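Local coordinates for putative sarcosine dimethylglycine methyltransferase (Galdieria sulphuraria, PDB 2O57), which probably transfers methyl groups from S-adenosylmethionine to sarcosine and dimethylglycine, giving betaine, at residues W40-D44 and A91-G95; E43-L49 and R60-T66; L226-F232 and G288-S294. The contacts are given in a common frame with arbitrary orientation. Numbering follows the deposited sequence.

Interaction 1 (W40-D44 and A91-G95); sequences WGGED and AGYGG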
ATOM      1  N   TRP A  40     -13.513  -5.125  22.448  1.00 13.15           N
ATOM      2  CA  TRP A  40     -13.913  -4.212  21.370  1.00 13.26           C
ATOM      3  C   TRP A  40     -15.364  -4.401  20.877  1.00 14.53           C
ATOM      4  O   TRP A  40     -15.803  -3.723  19.927  1.00 13.79           O
ATOM      5  CB  TRP A  40     -12.922  -4.336  20.200  1.00 11.57           C
ATOM      6  CG  TRP A  40     -11.515  -3.901  20.613  1.00 12.88           C
ATOM      7  CD1 TRP A  40     -11.083  -2.628  20.832  1.00 11.96           C
ATOM      8  CD2 TRP A  40     -10.398  -4.757  20.867  1.00 11.68           C
ATOM      9  NE1 TRP A  40      -9.757  -2.629  21.217  1.00 12.46           N
ATOM     10  CE2 TRP A  40      -9.310  -3.928  21.231  1.00 13.42           C
ATOM     11  CE3 TRP A  40     -10.201  -6.153  20.800  1.00 11.25           C
ATOM     12  CZ2 TRP A  40      -8.049  -4.449  21.543  1.00 11.96           C
ATOM     13  CZ3 TRP A  40      -8.932  -6.676  21.128  1.00 10.91           C
ATOM     14  CH2 TRP A  40      -7.877  -5.827  21.476  1.00 12.02           C
ATOM     15  N   GLY A  41     -16.113  -5.318  21.520  1.00 15.05           N
ATOM     16  CA  GLY A  41     -17.550  -5.457  21.229  1.00 14.09           C
ATOM     17  C   GLY A  41     -17.825  -5.752  19.756  1.00 14.14           C
ATOM     18  O   GLY A  41     -17.080  -6.483  19.070  1.00 13.98           O
ATOM     19  N   GLY A  42     -18.905  -5.196  19.254  1.00 14.03           N
ATOM     20  CA  GLY A  42     -19.353  -5.528  17.918  1.00 14.21           C
ATOM     21  C   GLY A  42     -18.769  -4.669  16.838  1.00 14.86           C
ATOM     22  O   GLY A  42     -19.210  -4.736  15.692  1.00 14.52           O
ATOM     23  N   GLU A  43     -17.776  -3.846  17.183  1.00 14.96           N
ATOM     24  CA  GLU A  43     -17.129  -3.003  16.172  1.00 14.66           C
ATOM     25  C   GLU A  43     -15.805  -3.682  15.855  1.00 14.35           C
ATOM     26  O   GLU A  43     -14.804  -3.523  16.591  1.00 14.14           O
ATOM     27  CB  GLU A  43     -16.934  -1.578  16.670  1.00 15.10           C
ATOM     28  CG  GLU A  43     -16.417  -0.634  15.600  1.00 17.43           C
ATOM     29  CD  GLU A  43     -15.953   0.726  16.161  1.00 18.86           C
ATOM     30  OE1 GLU A  43     -16.283   1.033  17.321  1.00 22.52           O
ATOM     31  OE2 GLU A  43     -15.227   1.467  15.446  1.00 22.66           O
ATOM     32  N   ASP A  44     -15.824  -4.461  14.775  1.00 12.59           N
ATOM     33  CA  ASP A  44     -14.773  -5.441  14.491  1.00 13.08           C
ATOM     34  C   ASP A  44     -13.391  -4.821  14.341  1.00 12.59           C
ATOM     35  O   ASP A  44     -13.259  -3.772  13.712  1.00 13.91           O
ATOM     36  CB  ASP A  44     -15.102  -6.203  13.221  1.00 12.20           C
ATOM     37  CG  ASP A  44     -16.427  -6.911  13.301  1.00 12.42           C
ATOM     38  OD1 ASP A  44     -16.446  -8.130  13.538  1.00 12.03           O
ATOM     39  OD2 ASP A  44     -17.442  -6.252  13.133  1.00 13.94           O
ATOM     40  N   ALA A  91     -17.813 -10.877   7.264  1.00 14.24           N
ATOM     41  CA  ALA A  91     -18.219  -9.614   7.864  1.00 14.36           C
ATOM     42  C   ALA A  91     -18.143  -9.491   9.415  1.00 13.91           C
ATOM     43  O   ALA A  91     -18.265  -8.400   9.953  1.00 14.70           O
ATOM     44  CB  ALA A  91     -19.624  -9.279   7.358  1.00 13.31           C
ATOM     45  N   GLY A  92     -18.009 -10.612  10.122  1.00 14.39           N
ATOM     46  CA  GLY A  92     -17.921 -10.627  11.591  1.00 14.06           C
ATOM     47  C   GLY A  92     -19.195 -10.057  12.167  1.00 13.53           C
ATOM     48  O   GLY A  92     -20.289 -10.477  11.789  1.00 13.55           O
ATOM     49  N   TYR A  93     -19.060  -9.089  13.059  1.00 13.42           N
ATOM     50  CA  TYR A  93     -20.196  -8.437  13.682  1.00 14.25           C
ATOM     51  C   TYR A  93     -20.790  -7.314  12.865  1.00 14.14           C
ATOM     52  O   TYR A  93     -21.775  -6.698  13.298  1.00 14.42           O
ATOM     53  CB  TYR A  93     -19.863  -7.929  15.092  1.00 13.53           C
ATOM     54  CG  TYR A  93     -19.494  -9.050  16.042  1.00 14.50           C
ATOM     55  CD1 TYR A  93     -20.480  -9.905  16.547  1.00 11.29           C
ATOM     56  CD2 TYR A  93     -18.157  -9.275  16.414  1.00 15.10           C
ATOM     57  CE1 TYR A  93     -20.152 -10.961  17.408  1.00 13.72           C
ATOM     58  CE2 TYR A  93     -17.808 -10.344  17.283  1.00 14.18           C
ATOM     59  CZ  TYR A  93     -18.824 -11.167  17.785  1.00 15.58           C
ATOM     60  OH  TYR A  93     -18.558 -12.210  18.640  1.00 16.01           O
ATOM     61  N   GLY A  94     -20.199  -7.047  11.700  1.00 14.37           N
ATOM     62  CA  GLY A  94     -20.783  -6.118  10.747  1.00 12.98           C
ATOM     63  C   GLY A  94     -20.243  -4.710  10.884  1.00 13.04           C
ATOM     64  O   GLY A  94     -20.809  -3.779  10.340  1.00 12.85           O
ATOM     65  N   GLY A  95     -19.137  -4.559  11.607  1.00 12.57           N
ATOM     66  CA  GLY A  95     -18.580  -3.246  11.879  1.00 12.85           C
ATOM     67  C   GLY A  95     -18.239  -2.463  10.614  1.00 13.15           C
ATOM     68  O   GLY A  95     -18.583  -1.272  10.515  1.00 12.71           O
TER
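The glycine-rich turn after the first strand of a class I (Rossmann-like) methyltransferase fold, 91-95, is met here by the loop that leaves helix 27-40. The carboxylate of D44 reaches into this turn and takes two backbone amides, one on each oxygen: Y93 N donates to D44 OD1 at 2.8 Å and G95 N to D44 OD2, also at 2.8 Å. The intervening amide, G94 N, lies 3.2 Å from D44 OD2 at a poor angle; it is satisfied inside the turn by A91 O at 2.9 Å, closing a type II' turn. G92 N is taken by N112 OD1, and Y93 O receives R98 NH2. The glycines fit this crowding: side chains at G92 or G95 would collide with D44, and G94, the N-cap of helix 95-104, has backbone angles that call for glycine. In related enzymes this turn borders the S-adenosylmethionine site, so the 40-44 loop probably lies beside the cofactor pocket. On its own side that loop makes a second type II' turn, closed by a weak bond from E43 N to W40 O (3.4 Å), which also accepts R60 NH2. Y93 packs against it, G42 O lying 3.3 Å from Y93 CB.

Interaction 2 (E43-L49 and R60-T66); sequences EDIHVGL and REASLRT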
ATOM      1  N   GLU A  43     -17.776  -3.846  17.183  1.00 14.96           N
ATOM      2  CA  GLU A  43     -17.129  -3.003  16.172  1.00 14.66           C
ATOM      3  C   GLU A  43     -15.805  -3.682  15.855  1.00 14.35           C
ATOM      4  O   GLU A  43     -14.804  -3.523  16.591  1.00 14.14           O
ATOM      5  CB  GLU A  43     -16.934  -1.578  16.670  1.00 15.10           C
ATOM      6  CG  GLU A  43     -16.417  -0.634  15.600  1.00 17.43           C
ATOM      7  CD  GLU A  43     -15.953   0.726  16.161  1.00 18.86           C
ATOM      8  OE1 GLU A  43     -16.283   1.033  17.321  1.00 22.52           O
ATOM      9  OE2 GLU A  43     -15.227   1.467  15.446  1.00 22.66           O
ATOM     10  N   ASP A  44     -15.824  -4.461  14.775  1.00 12.59           N
ATOM     11  CA  ASP A  44     -14.773  -5.441  14.491  1.00 13.08           C
ATOM     12  C   ASP A  44     -13.391  -4.821  14.341  1.00 12.59           C
ATOM     13  O   ASP A  44     -13.259  -3.772  13.712  1.00 13.91           O
ATOM     14  CB  ASP A  44     -15.102  -6.203  13.221  1.00 12.20           C
ATOM     15  CG  ASP A  44     -16.427  -6.911  13.301  1.00 12.42           C
ATOM     16  OD1 ASP A  44     -16.446  -8.130  13.538  1.00 12.03           O
ATOM     17  OD2 ASP A  44     -17.442  -6.252  13.133  1.00 13.94           O
ATOM     18  N   ILE A  45     -12.411  -5.513  14.913  1.00 12.55           N
ATOM     19  CA  ILE A  45     -10.968  -5.255  14.790  1.00 12.54           C
ATOM     20  C   ILE A  45     -10.299  -6.091  13.689  1.00 13.06           C
ATOM     21  O   ILE A  45     -10.481  -7.327  13.602  1.00 13.05           O
ATOM     22  CB  ILE A  45     -10.265  -5.580  16.159  1.00 12.74           C
ATOM     23  CG1 ILE A  45     -10.854  -4.724  17.282  1.00 12.73           C
ATOM     24  CG2 ILE A  45      -8.682  -5.466  16.079  1.00 13.19           C
ATOM     25  CD1 ILE A  45     -10.630  -3.167  17.114  1.00 11.69           C
ATOM     26  N   HIS A  46      -9.442  -5.436  12.910  1.00 12.46           N
ATOM     27  CA  HIS A  46      -8.592  -6.120  11.949  1.00 11.97           C
ATOM     28  C   HIS A  46      -7.201  -5.509  12.089  1.00 11.17           C
ATOM     29  O   HIS A  46      -7.024  -4.571  12.886  1.00 11.26           O
ATOM     30  CB  HIS A  46      -9.105  -5.953  10.500  1.00 12.00           C
ATOM     31  CG  HIS A  46     -10.544  -6.349  10.333  1.00 12.29           C
ATOM     32  ND1 HIS A  46     -11.576  -5.449  10.476  1.00 14.28           N
ATOM     33  CD2 HIS A  46     -11.119  -7.556  10.116  1.00 14.33           C
ATOM     34  CE1 HIS A  46     -12.731  -6.074  10.311  1.00 13.09           C
ATOM     35  NE2 HIS A  46     -12.483  -7.359  10.096  1.00 13.12           N
ATOM     36  N   VAL A  47      -6.237  -6.043  11.337  1.00 10.66           N
ATOM     37  CA  VAL A  47      -4.850  -5.568  11.457  1.00 10.93           C
ATOM     38  C   VAL A  47      -4.819  -4.058  11.255  1.00  9.88           C
ATOM     39  O   VAL A  47      -5.375  -3.573  10.310  1.00 10.67           O
ATOM     40  CB  VAL A  47      -3.893  -6.313  10.539  1.00 10.38           C
ATOM     41  CG1 VAL A  47      -2.462  -5.788  10.686  1.00 10.60           C
ATOM     42  CG2 VAL A  47      -3.919  -7.850  10.874  1.00 10.39           C
ATOM     43  N   GLY A  48      -4.197  -3.340  12.190  1.00 10.61           N
ATOM     44  CA  GLY A  48      -4.238  -1.895  12.240  1.00 10.63           C
ATOM     45  C   GLY A  48      -3.086  -1.198  11.525  1.00 10.86           C
ATOM     46  O   GLY A  48      -2.056  -1.811  11.235  1.00 11.45           O
ATOM     47  N   LEU A  49      -3.282   0.091  11.268  1.00 10.76           N
ATOM     48  CA  LEU A  49      -2.208   0.982  10.836  1.00 10.87           C
ATOM     49  C   LEU A  49      -1.796   1.801  12.089  1.00 10.13           C
ATOM     50  O   LEU A  49      -2.567   2.623  12.588  1.00 10.96           O
ATOM     51  CB  LEU A  49      -2.678   1.875   9.669  1.00 11.63           C
ATOM     52  CG  LEU A  49      -3.065   1.220   8.319  1.00 10.98           C
ATOM     53  CD1 LEU A  49      -3.557   2.347   7.360  1.00 12.92           C
ATOM     54  CD2 LEU A  49      -1.852   0.431   7.747  1.00 12.00           C
ATOM     55  N   ARG A  60      -7.925   0.017  18.738  1.00 10.56           N
ATOM     56  CA  ARG A  60      -9.146   0.591  18.158  1.00 11.37           C
ATOM     57  C   ARG A  60      -8.814   1.667  17.107  1.00 11.61           C
ATOM     58  O   ARG A  60      -9.308   1.633  15.980  1.00 10.75           O
ATOM     59  CB  ARG A  60     -10.020   1.227  19.276  1.00 11.95           C
ATOM     60  CG  ARG A  60     -11.185   2.088  18.792  1.00 13.75           C
ATOM     61  CD  ARG A  60     -12.259   1.266  18.095  1.00 15.40           C
ATOM     62  NE  ARG A  60     -13.063   0.499  19.042  1.00 14.22           N
ATOM     63  CZ  ARG A  60     -13.648  -0.670  18.782  1.00 14.67           C
ATOM     64  NH1 ARG A  60     -13.510  -1.246  17.578  1.00 12.31           N
ATOM     65  NH2 ARG A  60     -14.377  -1.264  19.738  1.00 14.25           N
ATOM     66  N   GLU A  61      -7.992   2.632  17.504  1.00 11.26           N
ATOM     67  CA  GLU A  61      -7.603   3.740  16.616  1.00 12.70           C
ATOM     68  C   GLU A  61      -6.907   3.200  15.360  1.00 12.19           C
ATOM     69  O   GLU A  61      -7.248   3.588  14.258  1.00 12.05           O
ATOM     70  CB  GLU A  61      -6.665   4.714  17.352  1.00 13.26           C
ATOM     71  CG  GLU A  61      -7.354   5.774  18.175  1.00 19.26           C
ATOM     72  CD  GLU A  61      -8.107   6.796  17.287  1.00 25.01           C
ATOM     73  OE1 GLU A  61      -7.557   7.902  17.001  1.00 28.02           O
ATOM     74  OE2 GLU A  61      -9.235   6.469  16.854  1.00 27.90           O
ATOM     75  N   ALA A  62      -5.908   2.318  15.536  1.00 11.32           N
ATOM     76  CA  ALA A  62      -5.197   1.717  14.393  1.00 10.53           C
ATOM     77  C   ALA A  62      -6.118   0.909  13.450  1.00 10.22           C
ATOM     78  O   ALA A  62      -5.982   0.978  12.236  1.00 10.42           O
ATOM     79  CB  ALA A  62      -4.078   0.828  14.880  1.00 10.20           C
ATOM     80  N   SER A  63      -7.025   0.113  14.022  1.00 10.85           N
ATOM     81  CA  SER A  63      -7.962  -0.670  13.215  1.00 10.83           C
ATOM     82  C   SER A  63      -8.899   0.291  12.419  1.00 10.64           C
ATOM     83  O   SER A  63      -9.207   0.017  11.263  1.00 10.49           O
ATOM     84  CB  SER A  63      -8.751  -1.651  14.087  1.00 10.19           C
ATOM     85  OG  SER A  63      -9.627  -2.412  13.305  1.00 10.42           O
ATOM     86  N   LEU A  64      -9.341   1.389  13.023  1.00  9.86           N
ATOM     87  CA  LEU A  64     -10.078   2.445  12.281  1.00 11.39           C
ATOM     88  C   LEU A  64      -9.272   3.114  11.188  1.00 11.02           C
ATOM     89  O   LEU A  64      -9.821   3.418  10.127  1.00 10.39           O
ATOM     90  CB  LEU A  64     -10.616   3.550  13.207  1.00 12.27           C
ATOM     91  CG  LEU A  64     -11.785   3.133  14.061  1.00 16.35           C
ATOM     92  CD1 LEU A  64     -11.910   4.116  15.217  1.00 23.21           C
ATOM     93  CD2 LEU A  64     -13.078   3.076  13.204  1.00 21.37           C
ATOM     94  N   ARG A  65      -7.973   3.325  11.420  1.00 11.43           N
ATOM     95  CA  ARG A  65      -7.076   3.866  10.346  1.00 11.35           C
ATOM     96  C   ARG A  65      -7.064   2.906   9.143  1.00 11.67           C
ATOM     97  O   ARG A  65      -7.191   3.332   7.987  1.00  8.81           O
ATOM     98  CB  ARG A  65      -5.662   4.088  10.836  1.00 11.93           C
ATOM     99  CG  ARG A  65      -5.521   5.227  11.869  1.00 12.39           C
ATOM    100  CD  ARG A  65      -4.068   5.639  12.119  1.00 11.86           C
ATOM    101  NE  ARG A  65      -3.961   6.311  13.404  1.00 12.83           N
ATOM    102  CZ  ARG A  65      -3.494   5.752  14.523  1.00 16.31           C
ATOM    103  NH1 ARG A  65      -2.996   4.525  14.523  1.00 11.83           N
ATOM    104  NH2 ARG A  65      -3.482   6.455  15.658  1.00 13.72           N
ATOM    105  N   THR A  66      -6.980   1.596   9.423  1.00 10.67           N
ATOM    106  CA  THR A  66      -7.068   0.595   8.357  1.00 11.59           C
ATOM    107  C   THR A  66      -8.385   0.723   7.586  1.00 11.90           C
ATOM    108  O   THR A  66      -8.384   0.699   6.348  1.00 12.51           O
ATOM    109  CB  THR A  66      -6.945  -0.825   8.930  1.00 11.64           C
ATOM    110  OG1 THR A  66      -5.589  -1.064   9.228  1.00  9.54           O
ATOM    111  CG2 THR A  66      -7.450  -1.921   7.922  1.00 13.05           C
TER
HETATM  112  O   HOH W   1     -12.616   0.024  15.201  1.00 30.10           O
HETATM  113  O   HOH W   2     -12.018  -1.489  12.938  1.00 16.82           O
HETATM  114  O   HOH W   3     -10.216  -2.914  10.499  1.00 22.13           O
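This is a largely polar loop-on-helix contact, in which the extended segment 43-49 runs alongside the first turns of helix 59-76, the next helix in the chain. Direct bonds follow one another along the loop. R60 NH1 donates to E43 O at 2.8 Å, while the E43 carboxylate lies over the guanidinium face, with E43 OE1 3.6 Å from R60 NH1: an attraction of charges without an aimed N-H. Next, H46 N donates to S63 OG at 3.1 Å, and T66 OG1 to V47 O at 2.7 Å. L49 is held at both ends of its backbone, L49 N giving to A62 O at 3.0 Å and L49 O receiving R65 NH1 at 2.7 Å; R65 also forms a salt bridge with D57. The CA atoms approach most closely at G48 and S63 (G48 CA to S63 CA 4.0 Å); a side chain on G48 would clash with A62 CB. Three waters bridge the E43-H46 part of the loop to R60 and S63. Water 1 links E43 OE2 to R60 NH1, water 2 joins D44 O to S63 OG, and water 3 joins H46 ND1 to S63 OG. Apolar contact is lighter: I45 CD1 sits 3.9 Å from S63 CB, and L49 CB 3.9 Å from R65 CB. L49 and R65 also pack on M76 of the second subunit. All five direct hydrogen bonds use main-chain atoms of the loop, four met by helix side chains (R60, S63, T66, R65) and one by the carbonyl A62 O, so a segment without regular secondary structure gains a defined course.

Interaction 3 (L226-F232 and G288-S294); sequences LVTLRTF and GMLFRKS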
ATOM      1  N   LEU A 226      -9.906 -11.152 -13.019  1.00 12.64           N
ATOM      2  CA  LEU A 226      -9.713 -10.000 -12.137  1.00 12.20           C
ATOM      3  C   LEU A 226      -8.311  -9.465 -12.241  1.00 11.84           C
ATOM      4  O   LEU A 226      -7.340 -10.131 -11.830  1.00 12.17           O
ATOM      5  CB  LEU A 226     -10.007 -10.321 -10.661  1.00 12.38           C
ATOM      6  CG  LEU A 226     -11.339 -10.977 -10.311  1.00 11.77           C
ATOM      7  CD1 LEU A 226     -11.378 -11.413  -8.835  1.00 12.12           C
ATOM      8  CD2 LEU A 226     -12.437 -10.005 -10.609  1.00 14.17           C
ATOM      9  N   VAL A 227      -8.204  -8.251 -12.759  1.00 11.54           N
ATOM     10  CA  VAL A 227      -6.904  -7.572 -12.866  1.00 12.72           C
ATOM     11  C   VAL A 227      -6.534  -6.926 -11.522  1.00 13.43           C
ATOM     12  O   VAL A 227      -7.417  -6.421 -10.803  1.00 13.77           O
ATOM     13  CB  VAL A 227      -6.901  -6.553 -14.032  1.00 13.17           C
ATOM     14  CG1 VAL A 227      -7.803  -5.375 -13.735  1.00 13.67           C
ATOM     15  CG2 VAL A 227      -5.479  -6.075 -14.345  1.00 16.31           C
ATOM     16  N   THR A 228      -5.247  -6.975 -11.183  1.00 13.13           N
ATOM     17  CA  THR A 228      -4.755  -6.412  -9.943  1.00 13.36           C
ATOM     18  C   THR A 228      -4.417  -4.945 -10.224  1.00 12.97           C
ATOM     19  O   THR A 228      -3.562  -4.627 -11.082  1.00 13.90           O
ATOM     20  CB  THR A 228      -3.524  -7.165  -9.420  1.00 13.37           C
ATOM     21  OG1 THR A 228      -3.894  -8.509  -9.093  1.00 14.94           O
ATOM     22  CG2 THR A 228      -3.014  -6.478  -8.169  1.00 14.75           C
ATOM     23  N   LEU A 229      -5.140  -4.067  -9.556  1.00 10.58           N
ATOM     24  CA  LEU A 229      -4.974  -2.611  -9.692  1.00 10.47           C
ATOM     25  C   LEU A 229      -3.810  -2.092  -8.875  1.00 10.31           C
ATOM     26  O   LEU A 229      -3.060  -1.243  -9.348  1.00  9.18           O
ATOM     27  CB  LEU A 229      -6.219  -1.885  -9.217  1.00 10.43           C
ATOM     28  CG  LEU A 229      -7.546  -2.121  -9.956  1.00 11.79           C
ATOM     29  CD1 LEU A 229      -8.664  -1.212  -9.377  1.00 12.20           C
ATOM     30  CD2 LEU A 229      -7.408  -1.873 -11.461  1.00 13.83           C
ATOM     31  N   ARG A 230      -3.671  -2.606  -7.652  1.00  9.53           N
ATOM     32  CA  ARG A 230      -2.620  -2.191  -6.726  1.00 11.25           C
ATOM     33  C   ARG A 230      -2.468  -3.203  -5.591  1.00 11.16           C
ATOM     34  O   ARG A 230      -3.436  -3.905  -5.242  1.00 10.92           O
ATOM     35  CB  ARG A 230      -2.922  -0.797  -6.173  1.00 11.25           C
ATOM     36  CG  ARG A 230      -4.249  -0.674  -5.392  1.00 11.18           C
ATOM     37  CD  ARG A 230      -4.615   0.770  -5.086  1.00 14.33           C
ATOM     38  NE  ARG A 230      -5.327   1.386  -6.219  1.00 19.47           N
ATOM     39  CZ  ARG A 230      -6.353   2.230  -6.115  1.00 20.86           C
ATOM     40  NH1 ARG A 230      -6.815   2.636  -4.927  1.00 19.78           N
ATOM     41  NH2 ARG A 230      -6.929   2.696  -7.213  1.00 20.47           N
ATOM     42  N   THR A 231      -1.271  -3.247  -4.997  1.00 11.40           N
ATOM     43  CA  THR A 231      -0.984  -4.092  -3.844  1.00 11.92           C
ATOM     44  C   THR A 231      -0.143  -3.364  -2.787  1.00 12.52           C
ATOM     45  O   THR A 231       0.543  -2.344  -3.080  1.00 11.68           O
ATOM     46  CB  THR A 231      -0.302  -5.427  -4.241  1.00 12.05           C
ATOM     47  OG1 THR A 231       1.000  -5.192  -4.777  1.00 13.19           O
ATOM     48  CG2 THR A 231      -1.114  -6.187  -5.283  1.00 15.14           C
ATOM     49  N   PHE A 232      -0.213  -3.895  -1.561  1.00 10.74           N
ATOM     50  CA  PHE A 232       0.368  -3.292  -0.388  1.00 10.82           C
ATOM     51  C   PHE A 232       0.889  -4.439   0.464  1.00 10.57           C
ATOM     52  O   PHE A 232       0.234  -5.485   0.587  1.00  8.96           O
ATOM     53  CB  PHE A 232      -0.706  -2.504   0.416  1.00 12.55           C
ATOM     54  CG  PHE A 232      -1.445  -1.449  -0.389  1.00 16.36           C
ATOM     55  CD1 PHE A 232      -1.033  -0.113  -0.368  1.00 21.90           C
ATOM     56  CD2 PHE A 232      -2.562  -1.782  -1.154  1.00 18.41           C
ATOM     57  CE1 PHE A 232      -1.718   0.868  -1.131  1.00 21.72           C
ATOM     58  CE2 PHE A 232      -3.227  -0.817  -1.925  1.00 18.47           C
ATOM     59  CZ  PHE A 232      -2.818   0.502  -1.910  1.00 15.06           C
ATOM     60  N   GLY A 288      -2.484  -6.236   1.234  1.00  9.45           N
ATOM     61  CA  GLY A 288      -3.718  -5.543   0.847  1.00  8.98           C
ATOM     62  C   GLY A 288      -3.736  -5.521  -0.676  1.00 10.23           C
ATOM     63  O   GLY A 288      -2.670  -5.372  -1.296  1.00  9.97           O
HETATM   64  N   MSE A 289      -4.912  -5.669  -1.286  1.00  9.57           N
HETATM   65  CA  MSE A 289      -5.010  -5.648  -2.745  1.00 10.83           C
HETATM   66  C   MSE A 289      -6.339  -5.101  -3.243  1.00  9.64           C
HETATM   67  O   MSE A 289      -7.354  -5.262  -2.596  1.00  9.56           O
HETATM   68  CB  MSE A 289      -4.851  -7.043  -3.336  1.00 10.13           C
HETATM   69  CG  MSE A 289      -3.788  -7.892  -2.649  1.00 13.15           C
HETATM   70 SE   MSE A 289      -3.680  -9.731  -3.204  1.00 14.12          SE
HETATM   71  CE  MSE A 289      -2.926  -9.512  -5.017  1.00 14.68           C
ATOM     72  N   LEU A 290      -6.318  -4.487  -4.421  1.00  9.07           N
ATOM     73  CA  LEU A 290      -7.552  -4.133  -5.106  1.00  9.40           C
ATOM     74  C   LEU A 290      -7.521  -4.728  -6.494  1.00  8.99           C
ATOM     75  O   LEU A 290      -6.480  -4.723  -7.185  1.00  9.17           O
ATOM     76  CB  LEU A 290      -7.750  -2.633  -5.184  1.00  8.69           C
ATOM     77  CG  LEU A 290      -8.390  -1.961  -3.963  1.00 12.81           C
ATOM     78  CD1 LEU A 290      -7.268  -1.718  -2.864  1.00 10.88           C
ATOM     79  CD2 LEU A 290      -8.908  -0.679  -4.501  1.00 12.92           C
ATOM     80  N   PHE A 291      -8.668  -5.254  -6.893  1.00  8.66           N
ATOM     81  CA  PHE A 291      -8.825  -5.895  -8.190  1.00  9.27           C
ATOM     82  C   PHE A 291      -9.989  -5.256  -8.901  1.00  9.40           C
ATOM     83  O   PHE A 291     -10.885  -4.706  -8.252  1.00  9.85           O
ATOM     84  CB  PHE A 291      -9.177  -7.375  -8.030  1.00  9.75           C
ATOM     85  CG  PHE A 291      -8.218  -8.166  -7.179  1.00 10.47           C
ATOM     86  CD1 PHE A 291      -7.072  -8.727  -7.736  1.00 11.40           C
ATOM     87  CD2 PHE A 291      -8.494  -8.389  -5.832  1.00 10.65           C
ATOM     88  CE1 PHE A 291      -6.196  -9.493  -6.951  1.00 12.95           C
ATOM     89  CE2 PHE A 291      -7.636  -9.162  -5.044  1.00 13.22           C
ATOM     90  CZ  PHE A 291      -6.486  -9.710  -5.605  1.00 12.55           C
ATOM     91  N   ARG A 292      -9.993  -5.333 -10.225  1.00  8.34           N
ATOM     92  CA  ARG A 292     -11.194  -5.005 -10.966  1.00  9.12           C
ATOM     93  C   ARG A 292     -11.563  -6.158 -11.901  1.00  7.88           C
ATOM     94  O   ARG A 292     -10.686  -6.800 -12.483  1.00  7.97           O
ATOM     95  CB  ARG A 292     -11.034  -3.700 -11.749  1.00  9.24           C
ATOM     96  CG  ARG A 292     -12.327  -3.230 -12.433  1.00  8.72           C
ATOM     97  CD  ARG A 292     -12.172  -1.980 -13.301  1.00 10.70           C
ATOM     98  NE  ARG A 292     -11.836  -0.745 -12.590  1.00 16.99           N
ATOM     99  CZ  ARG A 292     -12.690   0.078 -11.965  1.00 18.97           C
ATOM    100  NH1 ARG A 292     -14.013  -0.182 -11.868  1.00 16.74           N
ATOM    101  NH2 ARG A 292     -12.198   1.175 -11.413  1.00 17.06           N
ATOM    102  N   LYS A 293     -12.857  -6.439 -12.023  1.00  7.72           N
ATOM    103  CA  LYS A 293     -13.342  -7.418 -12.989  1.00  7.03           C
ATOM    104  C   LYS A 293     -13.314  -6.842 -14.436  1.00  9.20           C
ATOM    105  O   LYS A 293     -14.300  -6.261 -14.923  1.00  8.02           O
ATOM    106  CB  LYS A 293     -14.751  -7.893 -12.636  1.00  6.54           C
ATOM    107  CG  LYS A 293     -15.251  -9.015 -13.536  1.00  6.02           C
ATOM    108  CD  LYS A 293     -16.574  -9.634 -12.994  1.00  6.64           C
ATOM    109  CE  LYS A 293     -17.239 -10.552 -14.022  1.00  5.92           C
ATOM    110  NZ  LYS A 293     -18.512 -11.147 -13.453  1.00  4.80           N
ATOM    111  N   SER A 294     -12.156  -6.981 -15.074  1.00 10.67           N
ATOM    112  CA  SER A 294     -11.903  -6.503 -16.445  1.00 13.52           C
ATOM    113  C   SER A 294     -10.610  -7.153 -16.895  1.00 14.11           C
ATOM    114  O   SER A 294      -9.778  -7.555 -16.064  1.00 14.03           O
ATOM    115  CB  SER A 294     -11.751  -4.966 -16.523  1.00 13.23           C
ATOM    116  OG  SER A 294     -10.692  -4.525 -15.688  1.00 17.20           O
TER
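An antiparallel strand pair with a classic beta bulge forms the edge of the central sheet within this chain, in the 3-2-1-4-5-7-6 order of class I methyltransferases. Bonds in both directions join V227 to R292 (V227 N to R292 O and R292 N to V227 O, each 2.9 Å) and F232 to G288 (F232 N to G288 O and G288 N to F232 O, each 2.9 Å). Between these pairs L229 and R230 share L290 as partner: L229 N donates to L290 O at 2.8 Å, and L290 N to R230 O at 3.1 Å. The extra residue shifts the register by one, L229 having a helix-like psi of -42°. L226, T228, T231, M289 (a selenomethionine) and F291 occupy one face, where L226 CB meets F291 CB at 4.0 Å. On the other, L290 CD1 touches F232 CE2 at 4.2 Å and L290 CD2 covers the R230 guanidinium. Helix 214-223 covers the M289-F291 face, and helix 59-76 the L290-F232 face, where E73 forms a salt bridge with R230, which also bridges to D236 of the second subunit. Strand 181-190 flanks 288-293, while T231 and F232 carry the sheet into the second subunit by antiparallel pairing.

How the interactions relate
Interactions 1 and 2 form one continuous region: they share E43 and D44, their centres lie 11 Å apart, and W40 O and R60 NH2, 2.8 Å apart, tie them. The 40-49 loop faces the glycine-rich turn through D44 and helix 59-76 through residues before and after it, beside the probable S-adenosylmethionine pocket. Interaction 3 stands apart, its centre about 25 Å from that of interaction 1, across the centre of the chain, and about 22 Å from that of interaction 2. Helix 59-76 connects interactions 2 and 3: residues 60-66 lie in the first, and E73 and W69 meet the strand pair. W286 of strand 284-293 packs on V47, L49 and T66. Both touch the second subunit.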